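Local coordinates for Lmo1076 protein (Listeria monocytogenes serovar 1/2a, PDB 3FI7) that hydrolyses peptidoglycan as the autolysin Auto, a virulence-associated N-acetylglucosaminidase of family GH73 subject to autoinhibition, whose catalytic domain is the part in this crystal structure, at residues Ala59-Asn64 and Asn164-Lys169; Ser68-Ala73 and Val90-Trp95; Phe79-Ser84 and Leu120-Lys125; Glu96-Asp99 and Trp103-Ile106; Asn129-Ser132 and Tyr137-Gly140. All coordinates share one frame; numbering follows the deposited sequence.

The five contacts link helices, loops and the two-stranded hairpin of this glucosaminidase domain. Contact 1 and contact 3, with centres about 16 Å apart, lie side by side among the helices, contact 3 being the buried one: Phe79 of contact 3 packs on Ala59 and Glu62 of contact 1. The loop of contact 2 begins a few residues after helix 52-63, with Ser63 O and Ser68 N 3.1 Å apart in a probable hydrogen bond, and touches contact 3 through Leu70 and Gly80. Contacts 2 and 4 share strand 89-98, and a salt bridge of Lys82 NZ to Glu96 OE2 (3.0 Å) links contact 3 to contact 4. Contact 5 lies in the loop after helix 116-129, about 27 Å from contact 4 between centres.

Contact 1: Ala59-Asn64 and Asn164-Lys169; sequences AALESN and NTYASK
Leu61 is the first residue of 59-64 to reach the other segment: its methyl CD2 comes obliquely to the Tyr166 ring, 3.5 Å from CE1. With CG anti to the backbone N (chi1 -169°), the isobutyl group projects away from helix 52-63, and the same methyl also meets CB of Lys169 at 4.2 Å. A branched apolar side chain suits this spot, because Leu170 and Leu173 of the facing helix close round it as well. Lys169 lends only the base of its chain here; its extended remainder leads away to a salt bridge between NZ and Asp163. Two helices of the glucosaminidase domain, which belongs to the lysozyme clan, are joined in this way, although a hundred residues separate them in sequence. Glu62 follows with the polar half of the contact. A bend at chi2 (-67°) brings OE2 to Tyr166 OH, which donates a 2.9 Å hydrogen bond. Tyrosine suits both partners, giving Leu61 an apolar ring and the long, bendable glutamate a hydroxyl donor. The carboxylate oxygen lies at the edge of the tyrosine ring, in its plane, whereas the hydroxyl approaches from above the carboxylate plane, 59° out of it. Gln58 NE2 bonds to the same hydroxyl, so two residues of one helix grip the tyrosine, and Tyr160 packs against both Glu62 and Tyr166. Next, Ser63 turns its hydroxyl back on its own helix: OG donates to Ala59 O at 2.7 Å and is also bonded to Gly66 N, while Ser63 N reaches Ala59 O from the other face of the carbonyl plane.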
# COMPACT_ATOMS: atom_id res chain seq x y z
N ALA A 59 -0.88 0.36 -0.60
CA ALA A 59 -0.02 1.44 -1.08
C ALA A 59 -0.10 1.55 -2.59
O ALA A 59 -0.15 2.66 -3.12
CB ALA A 59 1.41 1.25 -0.64
N ALA A 60 -0.13 0.42 -3.29
CA ALA A 60 -0.18 0.42 -4.75
C ALA A 60 -1.51 0.97 -5.23
O ALA A 60 -1.57 1.73 -6.20
CB ALA A 60 0.05 -0.98 -5.32
N LEU A 61 -2.57 0.59 -4.54
CA LEU A 61 -3.92 0.97 -4.92
C LEU A 61 -4.18 2.46 -4.67
O LEU A 61 -4.71 3.15 -5.54
CB LEU A 61 -4.92 0.11 -4.15
CG LEU A 61 -6.39 0.16 -4.56
CD1 LEU A 61 -6.55 -0.29 -6.01
CD2 LEU A 61 -7.21 -0.70 -3.62
N GLU A 62 -3.79 2.95 -3.49
CA GLU A 62 -4.11 4.32 -3.08
C GLU A 62 -3.22 5.36 -3.75
O GLU A 62 -3.58 6.53 -3.85
CB GLU A 62 -4.02 4.47 -1.56
CG GLU A 62 -4.90 3.51 -0.77
CD GLU A 62 -6.38 3.78 -0.96
OE1 GLU A 62 -6.81 4.92 -0.67
OE2 GLU A 62 -7.11 2.87 -1.40
N SER A 63 -2.05 4.93 -4.20
CA SER A 63 -1.09 5.81 -4.84
C SER A 63 -0.96 5.64 -6.37
O SER A 63 -0.19 6.37 -6.99
CB SER A 63 0.29 5.59 -4.22
OG SER A 63 0.92 4.45 -4.80
N ASN A 64 -1.68 4.67 -6.97
CA ASN A 64 -1.51 4.28 -8.40
C ASN A 64 -0.07 3.86 -8.72
O ASN A 64 0.60 4.45 -9.57
CB ASN A 64 -2.00 5.40 -9.35
CG ASN A 64 -1.87 5.03 -10.85
OD1 ASN A 64 -1.94 3.87 -11.24
ND2 ASN A 64 -1.70 6.06 -11.68
N ASN A 164 -17.54 -1.08 -2.42
CA ASN A 164 -17.96 -2.44 -2.11
C ASN A 164 -17.21 -3.51 -2.90
O ASN A 164 -17.57 -4.69 -2.86
CB ASN A 164 -19.48 -2.60 -2.28
CG ASN A 164 -19.92 -2.50 -3.71
OD1 ASN A 164 -19.20 -1.98 -4.56
ND2 ASN A 164 -21.11 -3.01 -4.00
N THR A 165 -16.15 -3.10 -3.60
CA THR A 165 -15.23 -4.07 -4.18
C THR A 165 -13.80 -3.85 -3.68
O THR A 165 -12.85 -4.41 -4.24
CB THR A 165 -15.24 -4.08 -5.72
OG1 THR A 165 -14.99 -2.76 -6.21
CG2 THR A 165 -16.59 -4.57 -6.25
N TYR A 166 -13.65 -3.03 -2.64
CA TYR A 166 -12.33 -2.74 -2.08
C TYR A 166 -11.54 -4.01 -1.77
O TYR A 166 -10.41 -4.16 -2.22
CB TYR A 166 -12.43 -1.88 -0.82
CG TYR A 166 -11.12 -1.18 -0.49
CD1 TYR A 166 -10.56 -0.27 -1.37
CD2 TYR A 166 -10.46 -1.45 0.70
CE1 TYR A 166 -9.36 0.36 -1.07
CE2 TYR A 166 -9.26 -0.82 1.01
CZ TYR A 166 -8.71 0.08 0.12
OH TYR A 166 -7.52 0.71 0.42
N ALA A 167 -12.15 -4.93 -1.02
CA ALA A 167 -11.47 -6.16 -0.62
C ALA A 167 -11.03 -6.95 -1.84
O ALA A 167 -9.91 -7.47 -1.91
CB ALA A 167 -12.36 -7.01 0.27
N SER A 168 -11.93 -7.05 -2.81
CA SER A 168 -11.67 -7.78 -4.03
C SER A 168 -10.47 -7.19 -4.80
O SER A 168 -9.65 -7.93 -5.33
CB SER A 168 -12.93 -7.81 -4.90
OG SER A 168 -12.61 -8.10 -6.24
N LYS A 169 -10.37 -5.86 -4.85
CA LYS A 169 -9.22 -5.21 -5.46
C LYS A 169 -7.91 -5.55 -4.74
O LYS A 169 -6.93 -5.91 -5.39
CB LYS A 169 -9.40 -3.70 -5.50
CG LYS A 169 -10.59 -3.27 -6.34
CD LYS A 169 -10.82 -1.78 -6.28
CE LYS A 169 -12.19 -1.43 -6.85
NZ LYS A 169 -12.48 0.01 -6.72

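Contact 2: Ser68-Ala73 and Val90-Trp95; sequences SELGKA and VTMKTW
The backbones stand well apart, with Leu70 CA and Val90 CA 8.5 Å from each other, and side chains alone bridge the gap between the strand and the turn at 69-71, which is helical in its backbone angles but lacks regular helix bonds. Leu70 provides the central group. Its CD1 methyl touches Met92 SD at 3.4 Å, a close approach, and lies 4.2 Å from Val90 CG1. Val90 and Met92 alternate with Thr91 along the strand, so both point toward the leucine while Thr91 points away and bonds to Asn109. Met92 folds back at its last torsion (chi3 -67°), which carries CE to within 4.3 Å of Glu69 CB. A long, flexible thioether suits a surface position like this, where it can follow the outline of the turn. That turn is braced from within by an ST motif, Ser68 OG accepting from Gly71 N at 3.1 Å. Glu69 and Lys72 form a long salt bridge, and Gly71 O bonds to His116. Phe110 of the partner strand also packs on Leu70. The contact thus fastens the loop that follows helix 52-63 to one side of a two-stranded antiparallel hairpin, the small beta element that accompanies the helices in this lysozyme-clan domain.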
# COMPACT_ATOMS: atom_id res chain seq x y z
N SER A 68 0.79 8.96 -8.42
CA SER A 68 -0.04 10.13 -8.15
C SER A 68 0.84 11.30 -7.73
O SER A 68 1.97 11.09 -7.26
CB SER A 68 -1.10 9.83 -7.08
OG SER A 68 -0.52 9.84 -5.80
N GLU A 69 0.34 12.52 -7.88
CA GLU A 69 1.15 13.70 -7.60
C GLU A 69 1.58 13.77 -6.13
O GLU A 69 2.67 14.25 -5.80
CB GLU A 69 0.41 14.97 -8.02
CG GLU A 69 1.28 15.96 -8.79
CD GLU A 69 1.71 15.41 -10.15
OE1 GLU A 69 2.85 15.67 -10.57
OE2 GLU A 69 0.89 14.71 -10.79
N LEU A 70 0.71 13.28 -5.25
CA LEU A 70 1.01 13.19 -3.82
C LEU A 70 2.00 12.06 -3.51
O LEU A 70 2.84 12.19 -2.61
CB LEU A 70 -0.28 12.96 -3.04
CG LEU A 70 -0.86 14.11 -2.23
CD1 LEU A 70 -0.48 15.43 -2.84
CD2 LEU A 70 -2.37 13.97 -2.13
N GLY A 71 1.90 10.96 -4.24
CA GLY A 71 2.70 9.78 -3.94
C GLY A 71 4.17 9.92 -4.28
O GLY A 71 5.02 9.46 -3.53
N LYS A 72 4.48 10.56 -5.40
CA LYS A 72 5.88 10.66 -5.79
C LYS A 72 6.60 11.78 -5.05
O LYS A 72 5.98 12.55 -4.32
CB LYS A 72 6.02 10.80 -7.31
CG LYS A 72 5.12 11.81 -7.96
CD LYS A 72 5.14 11.63 -9.47
CE LYS A 72 4.50 12.82 -10.18
NZ LYS A 72 4.43 12.60 -11.66
N ALA A 73 7.91 11.84 -5.22
CA ALA A 73 8.70 12.90 -4.59
C ALA A 73 8.23 14.26 -5.10
O ALA A 73 7.78 14.38 -6.24
CB ALA A 73 10.17 12.69 -4.89
N VAL A 90 1.64 19.99 1.88
CA VAL A 90 1.57 20.49 0.52
C VAL A 90 0.11 20.71 0.18
O VAL A 90 -0.75 19.91 0.55
CB VAL A 90 2.24 19.54 -0.50
CG1 VAL A 90 1.60 18.14 -0.46
CG2 VAL A 90 2.17 20.12 -1.90
N THR A 91 -0.18 21.81 -0.50
CA THR A 91 -1.54 22.14 -0.85
C THR A 91 -1.79 21.70 -2.28
O THR A 91 -0.93 21.85 -3.14
CB THR A 91 -1.80 23.65 -0.72
OG1 THR A 91 -1.42 24.09 0.59
CG2 THR A 91 -3.27 23.98 -0.94
N MET A 92 -2.96 21.11 -2.53
CA MET A 92 -3.37 20.88 -3.91
C MET A 92 -4.87 20.68 -4.03
O MET A 92 -5.56 20.39 -3.04
CB MET A 92 -2.57 19.76 -4.58
CG MET A 92 -2.91 18.34 -4.18
SD MET A 92 -2.08 17.12 -5.25
CE MET A 92 -2.89 17.41 -6.82
N LYS A 93 -5.38 20.88 -5.24
CA LYS A 93 -6.79 20.71 -5.50
C LYS A 93 -7.15 19.24 -5.31
O LYS A 93 -6.35 18.36 -5.60
CB LYS A 93 -7.12 21.15 -6.94
CG LYS A 93 -7.14 22.65 -7.16
CD LYS A 93 -8.52 23.23 -6.88
CE LYS A 93 -8.66 24.63 -7.45
NZ LYS A 93 -10.04 25.17 -7.25
N THR A 94 -8.37 19.00 -4.84
CA THR A 94 -8.86 17.64 -4.68
C THR A 94 -10.38 17.65 -4.92
O THR A 94 -11.03 18.68 -4.76
CB THR A 94 -8.52 17.08 -3.28
OG1 THR A 94 -8.89 15.70 -3.20
CG2 THR A 94 -9.23 17.85 -2.18
N TRP A 95 -10.93 16.51 -5.32
CA TRP A 95 -12.37 16.39 -5.51
C TRP A 95 -13.13 16.10 -4.21
O TRP A 95 -12.69 15.29 -3.40
CB TRP A 95 -12.69 15.29 -6.52
CG TRP A 95 -12.38 15.66 -7.93
CD1 TRP A 95 -11.33 15.21 -8.69
CD2 TRP A 95 -13.14 16.53 -8.77
NE1 TRP A 95 -11.39 15.76 -9.95
CE2 TRP A 95 -12.49 16.57 -10.03
CE3 TRP A 95 -14.31 17.28 -8.59
CZ2 TRP A 95 -12.97 17.34 -11.09
CZ3 TRP A 95 -14.78 18.04 -9.64
CH2 TRP A 95 -14.11 18.07 -10.88

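Contact 3: Phe79-Ser84 and Leu120-Lys125; sequences FGIKGS and LEDNAK
Phe79 and Asn123 form an amide-on-ring stack in the interior of the glucosaminidase domain, where the loop between helix 52-63 and the hairpin meets helix 116-129. Amide and ring planes are only 7° apart. Asn123 CB sits over one face, 3.7 Å from the ring centroid, in a CH-pi contact, and ND2 lies 3.6 Å from Phe79 CE1. A chi1 of 166° swings the amide away from the residue's own nitrogen and along the face of the phenyl group, and chi2 of -98° turns it flat. Leu120, one turn earlier on the helix, brings its methyl CD2 to within 4.1 Å of Phe79 CZ. Gln58 and Ala59 of helix 52-63 also pack on the phenylalanine. Two residues further along the loop, Ile81 points back to the helix. Its CG2 just reaches Asp122 OD1, at 4.5 Å, an oxygen whose hydrogen-bond partner is Tyr113 OH. The two segments exchange no hydrogen bond: apolar and stacking contacts carry most of the interface. The amide nitrogen nevertheless has a partner: ND2 bonds to Gln58 OE1, which should help hold the group in its flat rotation. Asparagine therefore does two jobs here, offering a broad surface to the aromatic ring and a polar tether to a third part of the fold.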
# COMPACT_ATOMS: atom_id res chain seq x y z
N PHE A 79 -0.82 7.44 0.64
CA PHE A 79 -2.21 7.15 0.98
C PHE A 79 -3.10 8.39 0.90
O PHE A 79 -4.28 8.33 1.24
CB PHE A 79 -2.28 6.46 2.34
CG PHE A 79 -1.48 5.19 2.42
CD1 PHE A 79 -2.06 3.97 2.10
CD2 PHE A 79 -0.14 5.22 2.78
CE1 PHE A 79 -1.32 2.79 2.17
CE2 PHE A 79 0.60 4.04 2.85
CZ PHE A 79 0.01 2.83 2.54
N GLY A 80 -2.55 9.50 0.43
CA GLY A 80 -3.32 10.73 0.30
C GLY A 80 -3.88 11.24 1.62
O GLY A 80 -5.00 11.72 1.69
N ILE A 81 -3.07 11.14 2.67
CA ILE A 81 -3.48 11.56 4.00
C ILE A 81 -3.52 13.09 4.12
O ILE A 81 -2.57 13.77 3.77
CB ILE A 81 -2.51 11.01 5.07
CG1 ILE A 81 -2.55 9.48 5.07
CG2 ILE A 81 -2.85 11.58 6.44
CD1 ILE A 81 -3.95 8.91 5.06
N LYS A 82 -4.64 13.61 4.62
CA LYS A 82 -4.78 15.05 4.82
C LYS A 82 -4.10 15.53 6.10
O LYS A 82 -3.93 14.77 7.04
CB LYS A 82 -6.25 15.47 4.80
CG LYS A 82 -6.84 15.55 3.41
CD LYS A 82 -8.30 15.96 3.46
CE LYS A 82 -8.93 15.85 2.09
NZ LYS A 82 -10.41 15.77 2.19
N GLY A 83 -3.72 16.80 6.12
CA GLY A 83 -3.07 17.39 7.28
C GLY A 83 -1.59 17.66 7.04
O GLY A 83 -1.20 18.12 5.96
N SER A 84 -0.77 17.38 8.04
CA SER A 84 0.66 17.59 7.93
C SER A 84 1.42 16.49 8.66
O SER A 84 0.84 15.72 9.43
CB SER A 84 1.06 18.94 8.52
OG SER A 84 0.83 18.95 9.92
N LEU A 120 4.21 4.94 4.89
CA LEU A 120 3.82 3.58 5.26
C LEU A 120 3.58 3.47 6.77
O LEU A 120 2.62 2.82 7.20
CB LEU A 120 4.88 2.56 4.83
CG LEU A 120 5.06 2.43 3.31
CD1 LEU A 120 6.43 1.83 2.97
CD2 LEU A 120 3.92 1.61 2.68
N GLU A 121 4.43 4.10 7.57
CA GLU A 121 4.27 4.02 9.01
C GLU A 121 2.96 4.66 9.48
O GLU A 121 2.30 4.15 10.40
CB GLU A 121 5.47 4.63 9.74
CG GLU A 121 5.36 4.55 11.26
CD GLU A 121 6.70 4.43 11.96
OE1 GLU A 121 7.73 4.84 11.37
OE2 GLU A 121 6.74 3.94 13.12
N ASP A 122 2.57 5.77 8.85
CA ASP A 122 1.28 6.39 9.14
C ASP A 122 0.12 5.43 8.89
O ASP A 122 -0.82 5.38 9.68
CB ASP A 122 1.07 7.69 8.35
CG ASP A 122 1.16 8.93 9.24
OD1 ASP A 122 0.56 9.97 8.86
OD2 ASP A 122 1.81 8.88 10.31
N ASN A 123 0.19 4.69 7.78
CA ASN A 123 -0.84 3.70 7.47
C ASN A 123 -0.88 2.62 8.55
O ASN A 123 -1.95 2.21 8.99
CB ASN A 123 -0.61 3.09 6.07
CG ASN A 123 -1.43 1.82 5.83
OD1 ASN A 123 -0.93 0.70 5.99
ND2 ASN A 123 -2.69 1.98 5.44
N ALA A 124 0.30 2.18 8.99
CA ALA A 124 0.38 1.17 10.04
C ALA A 124 -0.19 1.68 11.36
O ALA A 124 -0.91 0.97 12.06
CB ALA A 124 1.83 0.72 10.24
N LYS A 125 0.13 2.93 11.70
CA LYS A 125 -0.39 3.54 12.92
C LYS A 125 -1.91 3.66 12.84
O LYS A 125 -2.62 3.37 13.80
CB LYS A 125 0.22 4.92 13.13
CG LYS A 125 1.64 4.92 13.68
CD LYS A 125 2.17 6.34 13.68
CE LYS A 125 3.44 6.50 14.48
NZ LYS A 125 3.89 7.92 14.43

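Contact 4: Glu96-Asp99 and Trp103-Ile106; sequences EYSD and WYQI
The indole of Trp103 has Tyr97 over one face: Tyr97 CB lies 3.7 Å from the centroid of the six-membered ring, over its face, while the edge of the phenol, led by CD2, points at the five-membered ring. This is an edge-to-face pair, with planes at 59° and centroids 4.7 Å apart. The first torsion of Tyr97 is fully extended (chi1 -179°), which carries the phenol out beside the indole, its CD2 edge over the five-membered ring. On the opposite side of the hairpin, the Tyr104 ring carries Glu96 CB over a face, 4.0 Å from its centroid, and has Ser98 N at its edge. Lys101 adds a cation-pi contact to that ring. Glu96 CG also touches Ile106 CG2 at 3.6 Å, and its carboxylate makes a salt bridge with Lys82. Beneath the side chains, Glu96 and Tyr104 are a hydrogen-bonded antiparallel pair: Glu96 N donates to Tyr104 O at 2.8 Å and Tyr104 N to Glu96 O at 2.9 Å. Tyr97 and Trp103 form the non-hydrogen-bonded pair beside them, their CA atoms 4.5 Å apart, the close spacing that lets an aromatic pair interlock. The short segments 96-98 and 104-106 run at 131° to each other, well short of antiparallel, close to where the chain turns a corner at Trp103; nearby, Ser98 OG bonds to Lys101 N. In chemical terms, two nearly straight backbone bonds fix the register, and aromatic and CH-pi contacts on both faces join the strands near the hairpin end.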
# COMPACT_ATOMS: atom_id res chain seq x y z
N GLU A 96 -14.26 16.76 -4.02
CA GLU A 96 -15.16 16.49 -2.91
C GLU A 96 -16.56 16.34 -3.45
O GLU A 96 -16.87 16.85 -4.52
CB GLU A 96 -15.13 17.62 -1.88
CG GLU A 96 -13.74 17.98 -1.36
CD GLU A 96 -13.19 16.95 -0.40
OE1 GLU A 96 -13.84 15.90 -0.20
OE2 GLU A 96 -12.09 17.19 0.16
N TYR A 97 -17.42 15.62 -2.73
CA TYR A 97 -18.81 15.50 -3.16
C TYR A 97 -19.78 15.85 -2.03
O TYR A 97 -19.52 15.56 -0.87
CB TYR A 97 -19.13 14.10 -3.70
CG TYR A 97 -20.56 13.97 -4.17
CD1 TYR A 97 -21.56 13.54 -3.30
CD2 TYR A 97 -20.92 14.32 -5.46
CE1 TYR A 97 -22.88 13.44 -3.73
CE2 TYR A 97 -22.23 14.23 -5.89
CZ TYR A 97 -23.21 13.79 -5.02
OH TYR A 97 -24.51 13.70 -5.45
N SER A 98 -20.89 16.47 -2.40
CA SER A 98 -21.98 16.66 -1.46
C SER A 98 -23.28 16.60 -2.25
O SER A 98 -23.33 17.06 -3.39
CB SER A 98 -21.86 18.00 -0.73
OG SER A 98 -22.35 19.06 -1.54
N ASP A 99 -24.32 16.03 -1.65
CA ASP A 99 -25.62 16.00 -2.29
C ASP A 99 -26.00 17.42 -2.67
O ASP A 99 -26.68 17.66 -3.67
CB ASP A 99 -26.66 15.39 -1.35
CG ASP A 99 -27.95 15.02 -2.06
OD1 ASP A 99 -29.03 15.15 -1.44
OD2 ASP A 99 -27.89 14.60 -3.23
N TRP A 103 -20.25 17.19 -7.38
CA TRP A 103 -18.80 17.07 -7.38
C TRP A 103 -18.19 18.44 -7.56
O TRP A 103 -18.57 19.19 -8.46
CB TRP A 103 -18.33 16.13 -8.50
CG TRP A 103 -18.51 14.66 -8.22
CD1 TRP A 103 -19.44 13.83 -8.76
CD2 TRP A 103 -17.72 13.85 -7.33
NE1 TRP A 103 -19.29 12.55 -8.27
CE2 TRP A 103 -18.24 12.54 -7.39
CE3 TRP A 103 -16.63 14.10 -6.48
CZ2 TRP A 103 -17.70 11.48 -6.64
CZ3 TRP A 103 -16.10 13.05 -5.74
CH2 TRP A 103 -16.64 11.76 -5.83
N TYR A 104 -17.24 18.79 -6.70
CA TYR A 104 -16.58 20.08 -6.79
C TYR A 104 -15.13 19.99 -6.34
O TYR A 104 -14.75 19.08 -5.60
CB TYR A 104 -17.32 21.14 -5.99
CG TYR A 104 -17.35 20.88 -4.51
CD1 TYR A 104 -16.48 21.53 -3.65
CD2 TYR A 104 -18.26 19.98 -3.96
CE1 TYR A 104 -16.50 21.30 -2.29
CE2 TYR A 104 -18.29 19.74 -2.60
CZ TYR A 104 -17.41 20.40 -1.77
OH TYR A 104 -17.44 20.17 -0.41
N GLN A 105 -14.32 20.93 -6.81
CA GLN A 105 -12.91 20.94 -6.45
C GLN A 105 -12.68 21.88 -5.28
O GLN A 105 -13.47 22.78 -5.03
CB GLN A 105 -12.05 21.39 -7.62
CG GLN A 105 -12.22 20.56 -8.86
CD GLN A 105 -11.33 21.05 -9.98
OE1 GLN A 105 -10.52 21.96 -9.78
NE2 GLN A 105 -11.46 20.45 -11.15
N ILE A 106 -11.59 21.65 -4.57
CA ILE A 106 -11.24 22.47 -3.44
C ILE A 106 -9.78 22.24 -3.11
O ILE A 106 -9.23 21.16 -3.37
CB ILE A 106 -12.13 22.15 -2.21
CG1 ILE A 106 -12.19 23.34 -1.26
CG2 ILE A 106 -11.64 20.90 -1.49
CD1 ILE A 106 -13.29 23.24 -0.23

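Contact 5: Asn129-Ser132 and Tyr137-Gly140; sequences NGPS and YYKG
Pro131 and Tyr137 cross at about a right angle: the pyrrolidine ring brings CD to 3.7 Å from Tyr137 CB and CG to 4.0 Å from Tyr137 CD2. Tyr138 is approached obliquely by the same CD, which lies 3.9 Å from its CE2. The proline thus sits at the junction of two successive tyrosines, a compact, rigid ring packed against the base of Tyr137 and CE2 of Tyr138. The tyrosines also meet each other, with Tyr137 CD2 about 3.7 Å above the plane of the Tyr138 ring, toward its rim. Different first torsions, chi1 -166° for Tyr137 and -63° for Tyr138, send the neighbouring rings in different directions. Gly130 CA comes to the edge of the Tyr138 ring, 4.5 Å from CD2, and the backbones are closest here, Gly130 CA and Tyr137 CA being 5.7 Å apart. Tyr138 is buried among Lys126, Leu127 and Leu156, whereas Tyr137 meets Trp133. No hydrogen bond joins the two segments, but Tyr137 O accepts one from Trp155 NE1. Glycine with positive phi just after a helix, followed by proline, is a common helix C-terminal pattern; here it opens the loop between helices 116-129 and 149-156.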
# COMPACT_ATOMS: atom_id res chain seq x y z
N ASN A 129 -3.50 1.73 15.69
CA ASN A 129 -3.99 2.63 16.74
C ASN A 129 -5.42 3.09 16.53
O ASN A 129 -6.08 3.52 17.48
CB ASN A 129 -3.07 3.84 16.90
CG ASN A 129 -1.65 3.46 17.25
OD1 ASN A 129 -1.41 2.42 17.86
ND2 ASN A 129 -0.70 4.30 16.85
N GLY A 130 -5.90 3.02 15.30
CA GLY A 130 -7.26 3.41 14.98
C GLY A 130 -7.50 4.90 14.92
O GLY A 130 -6.62 5.70 15.27
N PRO A 131 -8.68 5.30 14.45
CA PRO A 131 -9.11 6.71 14.49
C PRO A 131 -9.35 7.11 15.94
O PRO A 131 -9.46 6.24 16.80
CB PRO A 131 -10.43 6.69 13.72
CG PRO A 131 -10.91 5.27 13.83
CD PRO A 131 -9.65 4.47 13.72
N SER A 132 -9.45 8.40 16.20
CA SER A 132 -9.49 8.89 17.58
C SER A 132 -10.74 8.44 18.32
O SER A 132 -10.72 8.30 19.54
CB SER A 132 -9.37 10.41 17.61
OG SER A 132 -10.46 11.01 16.94
N TYR A 137 -11.15 0.12 15.79
CA TYR A 137 -11.89 0.16 14.54
C TYR A 137 -11.39 -0.83 13.47
O TYR A 137 -12.20 -1.45 12.77
CB TYR A 137 -11.86 1.57 13.96
CG TYR A 137 -12.85 1.79 12.85
CD1 TYR A 137 -14.20 1.49 13.03
CD2 TYR A 137 -12.46 2.32 11.63
CE1 TYR A 137 -15.12 1.71 12.02
CE2 TYR A 137 -13.37 2.55 10.62
CZ TYR A 137 -14.70 2.24 10.82
OH TYR A 137 -15.60 2.45 9.82
N TYR A 138 -10.08 -0.98 13.34
CA TYR A 138 -9.55 -1.87 12.30
C TYR A 138 -9.12 -3.24 12.82
O TYR A 138 -8.32 -3.93 12.18
CB TYR A 138 -8.40 -1.19 11.54
CG TYR A 138 -8.81 0.05 10.78
CD1 TYR A 138 -9.55 -0.04 9.61
CD2 TYR A 138 -8.43 1.32 11.21
CE1 TYR A 138 -9.92 1.08 8.90
CE2 TYR A 138 -8.80 2.46 10.51
CZ TYR A 138 -9.55 2.33 9.35
OH TYR A 138 -9.92 3.45 8.64
N LYS A 139 -9.65 -3.65 13.97
CA LYS A 139 -9.22 -4.88 14.65
C LYS A 139 -9.24 -6.13 13.77
O LYS A 139 -8.42 -7.03 13.96
CB LYS A 139 -10.05 -5.13 15.90
CG LYS A 139 -11.53 -5.31 15.62
CD LYS A 139 -12.32 -5.51 16.91
CE LYS A 139 -13.82 -5.36 16.66
NZ LYS A 139 -14.62 -5.49 17.91
N GLY A 140 -10.16 -6.20 12.82
CA GLY A 140 -10.25 -7.34 11.92
C GLY A 140 -9.07 -7.43 10.95
O GLY A 140 -8.89 -8.45 10.29